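Local coordinates for structure-specific endonuclease subunit slx4 (Schizosaccharomyces pombe, PDB 4ZDT), which serves as regulatory subunit of the Slx1-Slx4 structure-specific endonuclease, which makes single-strand cuts in branched DNA close to junctions with single-stranded DNA during repair and recombination, at residues Gln14-Ala19 / Gln40-Arg45. Residues are numbered along the deposited sequence; the frame is centred on the assembly and turned at random.
Sequences QVVKQA and QLWLKR
In the all-helical C-terminal domain of Slx4, which belongs to the helix-turn-helix clan, the last turn of helix 3-18 packs across helix 36-45. The short axes cross at 74° and come no closer than 10.9 Å, the Trp42 indole, Val15 and Leu43 lying between them, and no hydrogen bond links the two segments. Gln14 turns instead to the Slx1 chain, where its NE2 is hydrogen-bonded to Glu44 of Slx1. Val15 points toward helix 36-45 and carries much of the contact through one methyl. Its CG1, anti to the backbone N (chi1 174°), rests against both Leu43 and Trp42 where they adjoin, 3.7 Å from Leu43 CD2 and 3.8 Å from Trp42 CZ3. Val15 and Trp42 run past one another in opposite directions, whereas Leu43 crosses Val15 obliquely. The closest approach of Val16 to the indole is made by its CA, at the ring edge near its plane, 4.1 Å from Trp42 CH2; CG2 is farther off. The Val16 side chain continues into the core, against Trp25, Ile28 and Trp58, and so joins this contact to helices 23-29 and 52-62. Lys17 points away from helix 36-45, and its NZ is hydrogen-bonded to the carbonyls of Glu44 and Gln46 of Slx1; this helix turn thus serves the heterodimer on one side and the Slx4 core on another. At Ala19 the chain leaves helical geometry, although Ala19 N is still hydrogen-bonded to Val15 O at 3.0 Å. With Trp42 CG anti to the backbone N (chi1 -175°), the indole extends toward this helix end, and Trp42 NE1 is hydrogen-bonded to Asp21 OD2, just beyond the turn. The Ala19 methyl approaches the six-membered ring obliquely, with CB 3.9 Å from Trp42 CH2 and 4.0 Å from Trp42 CZ2.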
ATOM      1  N   GLN B  14       2.274 -10.347   1.157  1.00 23.38           N
ATOM      2  CA  GLN B  14       1.008 -10.935   1.578  1.00 24.13           C
ATOM      3  C   GLN B  14       0.660 -10.585   3.007  1.00 23.62           C
ATOM      4  O   GLN B  14      -0.499 -10.289   3.293  1.00 24.86           O
ATOM      5  CB  GLN B  14       0.950 -12.455   1.344  1.00 24.14           C
ATOM      6  CG  GLN B  14       0.977 -12.851  -0.126  1.00 27.58           C
ATOM      7  CD  GLN B  14      -0.164 -12.244  -0.927  1.00 32.66           C
ATOM      8  OE1 GLN B  14      -1.343 -12.481  -0.636  1.00 36.00           O
ATOM      9  NE2 GLN B  14       0.175 -11.465  -1.940  1.00 31.48           N
ATOM     10  N   VAL B  15       1.641 -10.576   3.908  1.00 22.79           N
ATOM     11  CA  VAL B  15       1.363 -10.194   5.286  1.00 22.85           C
ATOM     12  C   VAL B  15       0.942  -8.718   5.409  1.00 22.96           C
ATOM     13  O   VAL B  15      -0.023  -8.368   6.131  1.00 22.59           O
ATOM     14  CB  VAL B  15       2.561 -10.476   6.222  1.00 23.80           C
ATOM     15  CG1 VAL B  15       2.270  -9.929   7.584  1.00 23.75           C
ATOM     16  CG2 VAL B  15       2.837 -12.004   6.311  1.00 23.74           C
ATOM     17  N   VAL B  16       1.681  -7.852   4.717  1.00 21.89           N
ATOM     18  CA  VAL B  16       1.372  -6.427   4.695  1.00 21.95           C
ATOM     19  C   VAL B  16      -0.070  -6.181   4.248  1.00 22.33           C
ATOM     20  O   VAL B  16      -0.779  -5.378   4.863  1.00 24.11           O
ATOM     21  CB  VAL B  16       2.375  -5.663   3.774  1.00 21.93           C
ATOM     22  CG1 VAL B  16       1.921  -4.208   3.533  1.00 21.30           C
ATOM     23  CG2 VAL B  16       3.767  -5.695   4.410  1.00 20.28           C
ATOM     24  N   LYS B  17      -0.487  -6.885   3.199  1.00 22.99           N
ATOM     25  CA  LYS B  17      -1.769  -6.679   2.549  1.00 24.00           C
ATOM     26  C   LYS B  17      -2.925  -7.449   3.178  1.00 25.28           C
ATOM     27  O   LYS B  17      -4.092  -7.091   2.977  1.00 24.75           O
ATOM     28  CB  LYS B  17      -1.676  -7.029   1.057  1.00 24.04           C
ATOM     29  CG  LYS B  17      -0.775  -6.069   0.273  1.00 23.51           C
ATOM     30  CD  LYS B  17      -0.854  -6.298  -1.226  1.00 25.06           C
ATOM     31  CE  LYS B  17      -0.180  -7.594  -1.659  1.00 25.09           C
ATOM     32  NZ  LYS B  17      -0.225  -7.714  -3.165  1.00 23.37           N
ATOM     33  N   GLN B  18      -2.605  -8.483   3.948  1.00 25.71           N
ATOM     34  CA  GLN B  18      -3.657  -9.352   4.505  1.00 27.28           C
ATOM     35  C   GLN B  18      -3.884  -9.215   6.003  1.00 27.59           C
ATOM     36  O   GLN B  18      -4.931  -9.631   6.499  1.00 27.88           O
ATOM     37  CB  GLN B  18      -3.407 -10.801   4.135  1.00 26.53           C
ATOM     38  CG  GLN B  18      -3.574 -11.062   2.647  1.00 29.01           C
ATOM     39  CD  GLN B  18      -3.453 -12.525   2.283  1.00 31.57           C
ATOM     40  OE1 GLN B  18      -2.795 -13.309   2.982  1.00 34.07           O
ATOM     41  NE2 GLN B  18      -4.052 -12.897   1.161  1.00 31.40           N
ATOM     42  N   ALA B  19      -2.915  -8.643   6.717  1.00 27.41           N
ATOM     43  CA  ALA B  19      -3.047  -8.404   8.151  1.00 28.24           C
ATOM     44  C   ALA B  19      -4.236  -7.488   8.448  1.00 29.53           C
ATOM     45  O   ALA B  19      -4.480  -6.523   7.701  1.00 28.72           O
ATOM     46  CB  ALA B  19      -1.780  -7.771   8.691  1.00 27.63           C
ATOM     47  N   GLN B  40      10.378  -6.017  11.296  1.00 30.54           N
ATOM     48  CA  GLN B  40      10.750  -7.418  11.511  1.00 29.86           C
ATOM     49  C   GLN B  40       9.953  -8.042  12.662  1.00 30.26           C
ATOM     50  O   GLN B  40       9.436  -9.158  12.536  1.00 29.80           O
ATOM     51  CB  GLN B  40      12.259  -7.533  11.745  1.00 30.14           C
ATOM     52  CG  GLN B  40      12.777  -8.967  11.891  1.00 29.10           C
ATOM     53  CD  GLN B  40      14.277  -9.009  12.119  1.00 30.59           C
ATOM     54  OE1 GLN B  40      14.805  -8.275  12.960  1.00 27.79           O
ATOM     55  NE2 GLN B  40      14.977  -9.861  11.361  1.00 28.88           N
ATOM     56  N   LEU B  41       9.840  -7.307  13.771  1.00 30.82           N
ATOM     57  CA  LEU B  41       9.061  -7.761  14.936  1.00 31.64           C
ATOM     58  C   LEU B  41       7.571  -7.822  14.627  1.00 30.81           C
ATOM     59  O   LEU B  41       6.881  -8.778  15.016  1.00 30.73           O
ATOM     60  CB  LEU B  41       9.332  -6.848  16.145  1.00 32.80           C
ATOM     61  CG  LEU B  41      10.748  -6.871  16.722  1.00 36.07           C
ATOM     62  CD1 LEU B  41      11.070  -5.560  17.476  1.00 40.14           C
ATOM     63  CD2 LEU B  41      10.924  -8.068  17.637  1.00 39.25           C
ATOM     64  N   TRP B  42       7.083  -6.818  13.896  1.00 29.73           N
ATOM     65  CA  TRP B  42       5.681  -6.795  13.455  1.00 28.78           C
ATOM     66  C   TRP B  42       5.389  -8.038  12.615  1.00 28.30           C
ATOM     67  O   TRP B  42       4.392  -8.725  12.830  1.00 27.47           O
ATOM     68  CB  TRP B  42       5.411  -5.510  12.656  1.00 29.41           C
ATOM     69  CG  TRP B  42       3.966  -5.248  12.202  1.00 28.46           C
ATOM     70  CD1 TRP B  42       2.996  -4.577  12.902  1.00 30.07           C
ATOM     71  CD2 TRP B  42       3.384  -5.575  10.930  1.00 28.00           C
ATOM     72  NE1 TRP B  42       1.832  -4.499  12.157  1.00 28.40           N
ATOM     73  CE2 TRP B  42       2.044  -5.100  10.944  1.00 27.94           C
ATOM     74  CE3 TRP B  42       3.860  -6.227   9.778  1.00 26.03           C
ATOM     75  CZ2 TRP B  42       1.174  -5.261   9.854  1.00 27.80           C
ATOM     76  CZ3 TRP B  42       2.988  -6.390   8.689  1.00 27.19           C
ATOM     77  CH2 TRP B  42       1.657  -5.906   8.742  1.00 27.93           C
ATOM     78  N   LEU B  43       6.270  -8.340  11.661  1.00 27.59           N
ATOM     79  CA  LEU B  43       6.114  -9.552  10.868  1.00 27.66           C
ATOM     80  C   LEU B  43       6.131 -10.811  11.734  1.00 27.78           C
ATOM     81  O   LEU B  43       5.353 -11.728  11.513  1.00 27.22           O
ATOM     82  CB  LEU B  43       7.191  -9.646   9.771  1.00 26.73           C
ATOM     83  CG  LEU B  43       7.080  -8.568   8.694  1.00 26.52           C
ATOM     84  CD1 LEU B  43       8.354  -8.515   7.847  1.00 25.90           C
ATOM     85  CD2 LEU B  43       5.803  -8.813   7.849  1.00 23.15           C
ATOM     86  N   LYS B  44       7.040 -10.855  12.701  1.00 29.38           N
ATOM     87  CA  LYS B  44       7.150 -12.035  13.571  1.00 31.06           C
ATOM     88  C   LYS B  44       5.820 -12.317  14.294  1.00 32.14           C
ATOM     89  O   LYS B  44       5.349 -13.462  14.334  1.00 31.58           O
ATOM     90  CB  LYS B  44       8.302 -11.847  14.556  1.00 31.17           C
ATOM     91  CG  LYS B  44       8.582 -13.055  15.449  1.00 32.78           C
ATOM     92  CD  LYS B  44       9.747 -12.750  16.385  1.00 34.95           C
ATOM     93  CE  LYS B  44       9.830 -13.796  17.509  1.00 38.02           C
ATOM     94  NZ  LYS B  44      11.051 -13.554  18.334  1.00 41.79           N
ATOM     95  N   ARG B  45       5.207 -11.257  14.829  1.00 33.72           N
ATOM     96  CA  ARG B  45       3.865 -11.344  15.441  1.00 35.07           C
ATOM     97  C   ARG B  45       2.791 -11.837  14.476  1.00 35.22           C
ATOM     98  O   ARG B  45       1.750 -12.338  14.912  1.00 35.40           O
ATOM     99  CB  ARG B  45       3.437  -9.985  16.020  1.00 35.49           C
ATOM    100  CG  ARG B  45       4.153  -9.593  17.311  1.00 38.97           C
ATOM    101  CD  ARG B  45       3.526  -8.334  17.964  1.00 45.36           C
ATOM    102  NE  ARG B  45       4.241  -7.103  17.611  1.00 49.23           N
ATOM    103  CZ  ARG B  45       3.725  -6.074  16.934  1.00 50.28           C
ATOM    104  NH1 ARG B  45       2.461  -6.088  16.519  1.00 50.31           N
ATOM    105  NH2 ARG B  45       4.488  -5.016  16.677  1.00 50.99           N
TER